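Local atomic coordinates of ethanolamine kinase Pv091845 (Plasmodium vivax, PDB entry 2QG7), a protein that probably phosphorylates ethanolamine to phosphoethanolamine, the first step in making phosphatidylethanolamine from ethanolamine. Residues A167-V172 with I179-D184; T239-F244 with E278-C283; R360-A365 with H418-L423. All blocks are in the same frame, centred on the assembly; numbering follows the deposited sequence.

Interaction 1 (A167-V172 with I179-D184)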
loop_
_atom_site.group_PDB
_atom_site.type_symbol
_atom_site.label_atom_id
_atom_site.label_comp_id
_atom_site.label_asym_id
_atom_site.label_seq_id
_atom_site.Cartn_x
_atom_site.Cartn_y
_atom_site.Cartn_z
ATOM N N ALA D 167 32.926 8.181 -3.985
ATOM C CA ALA D 167 32.859 6.724 -4.048
ATOM C C ALA D 167 34.168 6.102 -3.532
ATOM O O ALA D 167 35.253 6.697 -3.650
ATOM C CB ALA D 167 32.547 6.243 -5.471
ATOM N N LYS D 168 34.059 4.915 -2.939
ATOM C CA LYS D 168 35.219 4.128 -2.521
ATOM C C LYS D 168 35.828 3.425 -3.734
ATOM O O LYS D 168 35.268 3.486 -4.862
ATOM C CB LYS D 168 34.817 3.144 -1.427
ATOM C CG LYS D 168 34.572 3.801 -0.082
ATOM C CD LYS D 168 35.856 3.807 0.748
ATOM C CE LYS D 168 36.142 5.200 1.318
ATOM N NZ LYS D 168 34.977 5.716 2.137
ATOM N N LYS D 169 36.989 2.787 -3.522
ATOM C CA LYS D 169 37.702 2.145 -4.646
ATOM C C LYS D 169 37.114 0.798 -4.996
ATOM O O LYS D 169 36.852 -0.016 -4.125
ATOM C CB LYS D 169 39.202 2.003 -4.364
ATOM C CG LYS D 169 39.961 1.250 -5.455
ATOM C CD LYS D 169 41.420 1.738 -5.651
ATOM C CE LYS D 169 42.236 1.533 -4.329
ATOM N NZ LYS D 169 43.585 2.206 -4.392
ATOM N N ILE D 170 36.903 0.585 -6.284
ATOM C CA ILE D 170 36.534 -0.723 -6.794
ATOM C C ILE D 170 37.771 -1.387 -7.382
ATOM O O ILE D 170 38.370 -0.855 -8.317
ATOM C CB ILE D 170 35.440 -0.634 -7.884
ATOM C CG1 ILE D 170 34.168 -0.018 -7.309
ATOM C CG2 ILE D 170 35.161 -2.033 -8.515
ATOM C CD1 ILE D 170 33.247 0.430 -8.377
ATOM N N TYR D 171 38.139 -2.553 -6.845
ATOM C CA TYR D 171 39.380 -3.241 -7.224
ATOM C C TYR D 171 39.268 -4.032 -8.542
ATOM O O TYR D 171 40.099 -3.853 -9.452
ATOM C CB TYR D 171 39.810 -4.148 -6.085
ATOM C CG TYR D 171 40.089 -3.429 -4.782
ATOM C CD1 TYR D 171 41.226 -2.630 -4.636
ATOM C CD2 TYR D 171 39.235 -3.570 -3.684
ATOM C CE1 TYR D 171 41.492 -1.978 -3.434
ATOM C CE2 TYR D 171 39.493 -2.918 -2.467
ATOM C CZ TYR D 171 40.631 -2.130 -2.356
ATOM O OH TYR D 171 40.911 -1.469 -1.180
ATOM N N VAL D 172 38.231 -4.881 -8.655
ATOM C CA VAL D 172 38.045 -5.749 -9.830
ATOM C C VAL D 172 36.596 -5.748 -10.351
ATOM O O VAL D 172 35.656 -5.809 -9.571
ATOM C CB VAL D 172 38.472 -7.239 -9.543
ATOM C CG1 VAL D 172 38.362 -8.077 -10.809
ATOM C CG2 VAL D 172 39.880 -7.319 -8.963
ATOM N N ILE D 179 34.695 -6.595 -6.875
ATOM C CA ILE D 179 35.360 -6.538 -5.573
ATOM C C ILE D 179 35.731 -5.087 -5.259
ATOM O O ILE D 179 36.488 -4.438 -6.001
ATOM C CB ILE D 179 36.642 -7.442 -5.465
ATOM C CG1 ILE D 179 36.371 -8.863 -5.987
ATOM C CG2 ILE D 179 37.117 -7.492 -4.010
ATOM C CD1 ILE D 179 37.650 -9.709 -6.233
ATOM N N GLU D 180 35.214 -4.593 -4.144
ATOM C CA GLU D 180 35.355 -3.186 -3.809
ATOM C C GLU D 180 35.791 -3.004 -2.363
ATOM O O GLU D 180 35.750 -3.935 -1.553
ATOM C CB GLU D 180 34.052 -2.408 -4.130
ATOM C CG GLU D 180 32.846 -2.832 -3.302
ATOM C CD GLU D 180 31.519 -2.196 -3.730
ATOM O OE1 GLU D 180 31.187 -2.171 -4.930
ATOM O OE2 GLU D 180 30.770 -1.744 -2.835
ATOM N N GLU D 181 36.223 -1.782 -2.071
ATOM C CA GLU D 181 36.768 -1.378 -0.781
ATOM C C GLU D 181 35.661 -1.334 0.238
ATOM O O GLU D 181 34.608 -0.725 0.003
ATOM C CB GLU D 181 37.391 0.017 -0.916
ATOM C CG GLU D 181 38.318 0.421 0.198
ATOM C CD GLU D 181 38.865 1.853 0.050
ATOM O OE1 GLU D 181 38.791 2.601 1.054
ATOM O OE2 GLU D 181 39.376 2.230 -1.045
ATOM N N PHE D 182 35.908 -1.980 1.371
ATOM C CA PHE D 182 34.972 -1.960 2.468
ATOM C C PHE D 182 35.038 -0.618 3.169
ATOM O O PHE D 182 36.131 -0.057 3.409
ATOM C CB PHE D 182 35.263 -3.095 3.449
ATOM C CG PHE D 182 34.386 -3.090 4.674
ATOM C CD1 PHE D 182 33.083 -3.594 4.622
ATOM C CD2 PHE D 182 34.866 -2.590 5.884
ATOM C CE1 PHE D 182 32.263 -3.585 5.769
ATOM C CE2 PHE D 182 34.070 -2.585 7.028
ATOM C CZ PHE D 182 32.764 -3.079 6.975
ATOM N N MET D 183 33.858 -0.093 3.490
ATOM C CA MET D 183 33.756 1.106 4.301
ATOM C C MET D 183 32.909 0.812 5.543
ATOM O O MET D 183 31.781 0.329 5.452
ATOM C CB MET D 183 33.149 2.230 3.467
ATOM C CG MET D 183 33.131 3.608 4.156
ATOM S SD MET D 183 32.127 4.837 3.242
ATOM C CE MET D 183 30.524 4.006 3.212
ATOM N N ASP D 184 33.467 1.100 6.708
ATOM C CA ASP D 184 32.744 0.945 7.977
ATOM C C ASP D 184 31.687 2.049 8.151
ATOM O O ASP D 184 31.765 3.106 7.517
ATOM C CB ASP D 184 33.746 0.984 9.134
ATOM C CG ASP D 184 33.586 -0.190 10.096
ATOM O OD1 ASP D 184 32.427 -0.472 10.530
ATOM O OD2 ASP D 184 34.639 -0.818 10.414
HETATM O O HOH W 1 39.126 -2.652 1.306
#
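Tyr171 and Val172 both face Ile179 in a classic beta bulge, which interrupts the antiparallel hairpin of strands 170-174 and 177-181. Ile179 O accepts two backbone hydrogen bonds, from Tyr171 N at 2.6 Å and from Val172 N at 3.2 Å. Val172 O takes the return bond from Ile179 N (3.0 Å), and beyond the bulge Glu181 N donates to Lys169 O (2.8 Å).

The extra residue turns the Tyr171 ring across the neighbouring strand, where CE2 lies 3.5 Å from Glu181 N. Its hydroxyl reaches Glu181 CG, and a water joins Tyr171 OH to Phe182 N, a sensible place for a residue that is apolar along its ring and polar at its end. Glu181 has CG anti to the backbone N (chi1 -164°) and an extended chain, which carries its carboxylate back along the lysines. Lys169 N gives Glu181 OE2 a weak hydrogen bond (3.5 Å), while Lys168 CD lies against Glu181 OE1 at 3.2 Å. The bent Lys168 chain then brings NZ beside Met183 SD, at 3.2 Å.

Glu180, beside Ile170, sends its carboxylate to Arg139 and Arg178. Val172 and Ile179, branched and suited to a strand, pack on helix 84-98, and Ile170 touches helix 151-163. Strand 170-174 is an outermost strand of the five-stranded sheet, with strand 136-141 beyond 177-181.

Interaction 2 (T239-F244 with E278-C283)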
loop_
_atom_site.group_PDB
_atom_site.type_symbol
_atom_site.label_atom_id
_atom_site.label_comp_id
_atom_site.label_asym_id
_atom_site.label_seq_id
_atom_site.Cartn_x
_atom_site.Cartn_y
_atom_site.Cartn_z
ATOM N N THR D 239 15.571 7.749 -19.611
ATOM C CA THR D 239 15.400 6.617 -18.694
ATOM C C THR D 239 13.916 6.375 -18.423
ATOM O O THR D 239 13.460 5.233 -18.499
ATOM C CB THR D 239 16.153 6.830 -17.364
ATOM O OG1 THR D 239 17.537 7.015 -17.644
ATOM C CG2 THR D 239 16.032 5.639 -16.456
ATOM N N ILE D 240 13.176 7.449 -18.137
ATOM C CA ILE D 240 11.726 7.360 -17.942
ATOM C C ILE D 240 11.008 6.794 -19.170
ATOM O O ILE D 240 10.172 5.912 -19.041
ATOM C CB ILE D 240 11.095 8.715 -17.503
ATOM C CG1 ILE D 240 11.696 9.173 -16.184
ATOM C CG2 ILE D 240 9.576 8.583 -17.343
ATOM C CD1 ILE D 240 11.141 10.499 -15.715
ATOM N N TRP D 241 11.333 7.306 -20.350
ATOM C CA TRP D 241 10.784 6.763 -21.608
ATOM C C TRP D 241 11.232 5.350 -21.897
ATOM O O TRP D 241 10.488 4.591 -22.514
ATOM C CB TRP D 241 11.086 7.667 -22.818
ATOM C CG TRP D 241 10.264 8.932 -22.811
ATOM C CD1 TRP D 241 10.719 10.203 -22.617
ATOM C CD2 TRP D 241 8.848 9.039 -22.992
ATOM N NE1 TRP D 241 9.678 11.100 -22.664
ATOM C CE2 TRP D 241 8.516 10.413 -22.883
ATOM C CE3 TRP D 241 7.819 8.111 -23.210
ATOM C CZ2 TRP D 241 7.183 10.884 -23.008
ATOM C CZ3 TRP D 241 6.502 8.584 -23.328
ATOM C CH2 TRP D 241 6.199 9.955 -23.228
ATOM N N LYS D 242 12.432 4.977 -21.446
ATOM C CA LYS D 242 12.902 3.609 -21.642
ATOM C C LYS D 242 12.003 2.653 -20.852
ATOM O O LYS D 242 11.616 1.610 -21.347
ATOM C CB LYS D 242 14.347 3.503 -21.177
ATOM C CG LYS D 242 15.089 2.155 -21.445
ATOM C CD LYS D 242 16.159 1.949 -20.254
ATOM C CE LYS D 242 16.965 0.608 -20.479
ATOM N NZ LYS D 242 18.031 0.390 -19.397
ATOM N N TYR D 243 11.693 3.009 -19.610
ATOM C CA TYR D 243 10.824 2.187 -18.778
ATOM C C TYR D 243 9.399 2.077 -19.385
ATOM O O TYR D 243 8.810 1.006 -19.401
ATOM C CB TYR D 243 10.739 2.741 -17.354
ATOM C CG TYR D 243 12.005 2.796 -16.534
ATOM C CD1 TYR D 243 13.078 1.919 -16.766
ATOM C CD2 TYR D 243 12.119 3.709 -15.498
ATOM C CE1 TYR D 243 14.255 1.971 -15.974
ATOM C CE2 TYR D 243 13.256 3.768 -14.708
ATOM C CZ TYR D 243 14.318 2.891 -14.937
ATOM O OH TYR D 243 15.450 2.969 -14.139
ATOM N N PHE D 244 8.889 3.198 -19.899
ATOM C CA PHE D 244 7.586 3.274 -20.481
ATOM C C PHE D 244 7.495 2.310 -21.648
ATOM O O PHE D 244 6.569 1.489 -21.703
ATOM C CB PHE D 244 7.289 4.694 -20.936
ATOM C CG PHE D 244 5.936 4.850 -21.593
ATOM C CD1 PHE D 244 4.796 5.139 -20.819
ATOM C CD2 PHE D 244 5.790 4.698 -22.985
ATOM C CE1 PHE D 244 3.541 5.258 -21.439
ATOM C CE2 PHE D 244 4.550 4.819 -23.598
ATOM C CZ PHE D 244 3.432 5.091 -22.840
ATOM N N GLU D 278 3.521 15.722 -19.979
ATOM C CA GLU D 278 3.163 16.850 -19.111
ATOM C C GLU D 278 4.186 17.145 -17.992
ATOM O O GLU D 278 4.422 18.315 -17.652
ATOM C CB GLU D 278 1.794 16.602 -18.471
ATOM C CG GLU D 278 1.189 17.817 -17.807
ATOM C CD GLU D 278 -0.215 17.580 -17.245
ATOM O OE1 GLU D 278 -0.604 16.404 -17.028
ATOM O OE2 GLU D 278 -0.939 18.582 -16.981
ATOM N N VAL D 279 4.744 16.085 -17.392
ATOM C CA VAL D 279 5.699 16.232 -16.300
ATOM C C VAL D 279 7.040 16.727 -16.845
ATOM O O VAL D 279 7.586 17.702 -16.308
ATOM C CB VAL D 279 5.825 14.933 -15.421
ATOM C CG1 VAL D 279 6.918 15.069 -14.420
ATOM C CG2 VAL D 279 4.544 14.726 -14.646
ATOM N N GLU D 280 7.504 16.087 -17.931
ATOM C CA GLU D 280 8.706 16.493 -18.674
ATOM C C GLU D 280 8.727 17.962 -19.007
ATOM O O GLU D 280 9.729 18.636 -18.756
ATOM C CB GLU D 280 8.849 15.705 -19.969
ATOM C CG GLU D 280 10.209 15.802 -20.591
ATOM C CD GLU D 280 10.414 14.767 -21.677
ATOM O OE1 GLU D 280 9.553 13.866 -21.798
ATOM O OE2 GLU D 280 11.419 14.851 -22.434
ATOM N N SER D 281 7.618 18.445 -19.574
ATOM C CA SER D 281 7.423 19.860 -19.845
ATOM C C SER D 281 7.426 20.744 -18.594
ATOM O O SER D 281 8.039 21.826 -18.567
ATOM C CB SER D 281 6.130 20.047 -20.631
ATOM O OG SER D 281 5.930 21.415 -20.942
ATOM N N LEU D 282 6.766 20.306 -17.534
ATOM C CA LEU D 282 6.711 21.164 -16.355
ATOM C C LEU D 282 8.053 21.234 -15.608
ATOM O O LEU D 282 8.334 22.203 -14.909
ATOM C CB LEU D 282 5.599 20.719 -15.420
ATOM C CG LEU D 282 4.189 21.144 -15.767
ATOM C CD1 LEU D 282 3.225 20.190 -15.118
ATOM C CD2 LEU D 282 3.932 22.526 -15.244
ATOM N N CYS D 283 8.846 20.175 -15.745
ATOM C CA CYS D 283 10.118 20.037 -15.070
ATOM C C CYS D 283 11.195 20.802 -15.847
ATOM O O CYS D 283 12.067 21.468 -15.249
ATOM C CB CYS D 283 10.477 18.543 -14.892
ATOM S SG CYS D 283 9.592 17.710 -13.503
#
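The indole of Trp241 presents its nitrogen edge to the carboxylate of Glu280, whose OE1 and CD both lie near the ring plane. Neither face of the indole is used by Glu280, which arrives end-on while the two side chains cross at about a right angle. Within helix 236-251 the CZ3 corner of the same indole sits 4.0 Å above the Phe244 ring plane, displaced toward the rim, and Ile276 and Val277 of helix 269-284 also touch the indole.

Trp241 NE1 donates to Glu280 OE1 at 2.9 Å in a fairly straight bond, with an N-H...O angle of 160°. The donor comes in on the syn side of the oxygen, tilted 23° from the carboxylate plane. Glu280 needs its length here: the chain leaves CB opposite the amide nitrogen (chi1 -165°) and runs on extended, bridging the space between helices whose segments touch at this pair alone. OE2 turns to Lys284 one helical turn later in a salt bridge, and the Glu280 side chain also touches Trp237.

Tryptophan suits the place because one flat group supplies both a large apolar surface for packing and a single N-H donor at its edge. With one oxygen held by that neutral donor and the other by a lysine, the two partners should restrict the rotation of the carboxylate and probably stabilise its charged form.

Interaction 3 (R360-A365 with H418-L423)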
loop_
_atom_site.group_PDB
_atom_site.type_symbol
_atom_site.label_atom_id
_atom_site.label_comp_id
_atom_site.label_asym_id
_atom_site.label_seq_id
_atom_site.Cartn_x
_atom_site.Cartn_y
_atom_site.Cartn_z
ATOM N N ARG D 360 19.561 18.667 -11.182
ATOM C CA ARG D 360 19.887 18.646 -9.773
ATOM C C ARG D 360 18.654 18.616 -8.927
ATOM O O ARG D 360 18.699 18.163 -7.767
ATOM C CB ARG D 360 20.796 19.833 -9.375
ATOM C CG ARG D 360 20.238 21.231 -9.664
ATOM C CD ARG D 360 20.814 22.292 -8.744
ATOM N NE ARG D 360 20.154 23.603 -8.892
ATOM C CZ ARG D 360 20.516 24.751 -8.286
ATOM N NH1 ARG D 360 21.571 24.794 -7.468
ATOM N NH2 ARG D 360 19.818 25.880 -8.504
ATOM N N ALA D 361 17.554 19.111 -9.484
ATOM C CA ALA D 361 16.293 19.204 -8.752
ATOM C C ALA D 361 15.615 17.818 -8.649
ATOM O O ALA D 361 14.967 17.528 -7.636
ATOM C CB ALA D 361 15.393 20.200 -9.379
ATOM N N TYR D 362 15.801 16.962 -9.665
ATOM C CA TYR D 362 15.417 15.556 -9.547
ATOM C C TYR D 362 16.024 14.803 -8.324
ATOM O O TYR D 362 15.298 14.115 -7.595
ATOM C CB TYR D 362 15.734 14.806 -10.815
ATOM C CG TYR D 362 15.349 13.377 -10.703
ATOM C CD1 TYR D 362 14.023 12.962 -10.948
ATOM C CD2 TYR D 362 16.296 12.414 -10.328
ATOM C CE1 TYR D 362 13.659 11.616 -10.848
ATOM C CE2 TYR D 362 15.933 11.058 -10.190
ATOM C CZ TYR D 362 14.617 10.672 -10.467
ATOM O OH TYR D 362 14.292 9.338 -10.334
ATOM N N ASP D 363 17.338 14.943 -8.119
ATOM C CA ASP D 363 18.031 14.256 -7.048
ATOM C C ASP D 363 17.596 14.692 -5.661
ATOM O O ASP D 363 17.576 13.886 -4.740
ATOM C CB ASP D 363 19.536 14.437 -7.210
ATOM C CG ASP D 363 20.342 13.190 -6.836
ATOM O OD1 ASP D 363 19.754 12.070 -6.715
ATOM O OD2 ASP D 363 21.574 13.355 -6.682
ATOM N N ILE D 364 17.237 15.947 -5.509
ATOM C CA ILE D 364 16.778 16.484 -4.247
ATOM C C ILE D 364 15.320 16.081 -3.931
ATOM O O ILE D 364 15.027 15.665 -2.807
ATOM C CB ILE D 364 16.944 18.054 -4.190
ATOM C CG1 ILE D 364 18.397 18.435 -4.547
ATOM C CG2 ILE D 364 16.492 18.639 -2.797
ATOM C CD1 ILE D 364 18.615 19.939 -4.852
ATOM N N ALA D 365 14.429 16.210 -4.908
ATOM C CA ALA D 365 13.027 15.829 -4.760
ATOM C C ALA D 365 12.855 14.306 -4.608
ATOM O O ALA D 365 12.000 13.850 -3.843
ATOM C CB ALA D 365 12.193 16.369 -5.937
ATOM N N HIS D 418 8.155 9.891 -8.628
ATOM C CA HIS D 418 7.091 8.870 -8.573
ATOM C C HIS D 418 6.928 8.039 -9.850
ATOM O O HIS D 418 6.794 6.827 -9.792
ATOM C CB HIS D 418 5.746 9.514 -8.214
ATOM C CG HIS D 418 5.701 10.073 -6.840
ATOM N ND1 HIS D 418 6.152 9.370 -5.740
ATOM C CD2 HIS D 418 5.256 11.265 -6.376
ATOM C CE1 HIS D 418 5.969 10.097 -4.646
ATOM N NE2 HIS D 418 5.424 11.252 -5.006
ATOM N N ILE D 419 6.901 8.698 -10.996
ATOM C CA ILE D 419 6.755 8.012 -12.249
ATOM C C ILE D 419 7.952 7.136 -12.558
ATOM O O ILE D 419 7.805 5.982 -12.971
ATOM C CB ILE D 419 6.450 9.012 -13.397
ATOM C CG1 ILE D 419 5.094 9.686 -13.119
ATOM C CG2 ILE D 419 6.468 8.302 -14.744
ATOM C CD1 ILE D 419 4.733 10.913 -14.017
ATOM N N ASN D 420 9.143 7.681 -12.359
ATOM C CA ASN D 420 10.382 6.937 -12.557
ATOM C C ASN D 420 10.415 5.632 -11.757
ATOM O O ASN D 420 10.707 4.571 -12.304
ATOM C CB ASN D 420 11.610 7.822 -12.209
ATOM C CG ASN D 420 12.932 7.131 -12.517
ATOM O OD1 ASN D 420 13.327 6.999 -13.671
ATOM N ND2 ASN D 420 13.604 6.657 -11.479
ATOM N N TRP D 421 10.162 5.709 -10.463
ATOM C CA TRP D 421 10.265 4.532 -9.631
ATOM C C TRP D 421 9.045 3.627 -9.684
ATOM O O TRP D 421 9.165 2.450 -9.374
ATOM C CB TRP D 421 10.623 4.894 -8.190
ATOM C CG TRP D 421 12.070 5.343 -8.097
ATOM C CD1 TRP D 421 12.514 6.614 -7.903
ATOM C CD2 TRP D 421 13.245 4.533 -8.284
ATOM N NE1 TRP D 421 13.883 6.635 -7.915
ATOM C CE2 TRP D 421 14.359 5.383 -8.159
ATOM C CE3 TRP D 421 13.462 3.166 -8.539
ATOM C CZ2 TRP D 421 15.676 4.924 -8.266
ATOM C CZ3 TRP D 421 14.783 2.704 -8.652
ATOM C CH2 TRP D 421 15.870 3.578 -8.524
ATOM N N GLY D 422 7.880 4.189 -10.064
ATOM C CA GLY D 422 6.727 3.387 -10.444
ATOM C C GLY D 422 6.981 2.438 -11.602
ATOM O O GLY D 422 6.589 1.297 -11.536
ATOM N N LEU D 423 7.603 2.928 -12.678
ATOM C CA LEU D 423 7.785 2.153 -13.880
ATOM C C LEU D 423 8.938 1.205 -13.712
ATOM O O LEU D 423 8.898 0.097 -14.229
ATOM C CB LEU D 423 8.049 3.051 -15.073
ATOM C CG LEU D 423 7.039 4.092 -15.536
ATOM C CD1 LEU D 423 7.651 4.953 -16.642
ATOM C CD2 LEU D 423 5.678 3.470 -15.925
#
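Tyr362 points its hydroxyl at Asn420 and Trp421, joining helix 360-369 to helix 413-430 in the helical C-terminal lobe of this kinase-like fold. The two backbones stay well apart, Tyr362 CA and Asn420 CA being 10.4 Å from each other, and a long tyrosine is what spans the gap. With chi1 at 180° the ring swings as far as it can from its own amide nitrogen and is thrown out toward the other helix.

The polar approach is close but not a bond. Tyr362 OH comes within 3.0 Å of Asn420 ND2, near the plane of the phenol ring, yet the angle is too poor for a hydrogen bond. Ring and amide planes stand 85° apart, and Tyr362 OH lies over the face of the amide, 3.4 Å from Asn420 CG, away from the plane in which the N-H groups point.

Among the aromatic contacts, Asn420 ND2 also lies 3.5 Å above the indole plane of Trp421, next to it in the chain, shifted toward the rim. The indole meets Tyr354 and Trp424 edge-to-face. Helix 236-251 lines the flanks: Leu236 touches Tyr362, and Ile240 and Tyr243 touch Asn420.

Hydrogen bonding ties down the residue next to Tyr362. Asp363 OD2 accepts from His294 N and is also hydrogen-bonded to His210 NE2, while OD1 accepts from Cys295 N; these two amides belong to the His-Cys-Asp sequence that probably marks the catalytic loop, as in relatives. Trp421 NE1 lies 3.7 Å from Tyr362 OH and makes a weak hydrogen bond to Asn366 OD1.

The three contacts follow one another along the chain without overlap. Interaction 1 lies in the five-stranded sheet; its centre is about 27 Å from that of interaction 3 and about 33 Å from that of interaction 2, across the middle of the chain. Interactions 2 and 3, with centres about 10 Å apart, touch in the helical part: helix 236-251 packs on 269-284 by one face and on 413-430 by another. There Tyr243 CE2 comes within 3.4 Å of Asn420 OD1. This division agrees with a bilobal kinase architecture, with a sheet-containing N-terminal lobe and a mainly helical C-terminal lobe. Glu278 and Leu282, in the second segment of interaction 2, also pack on Phe257 of the second subunit.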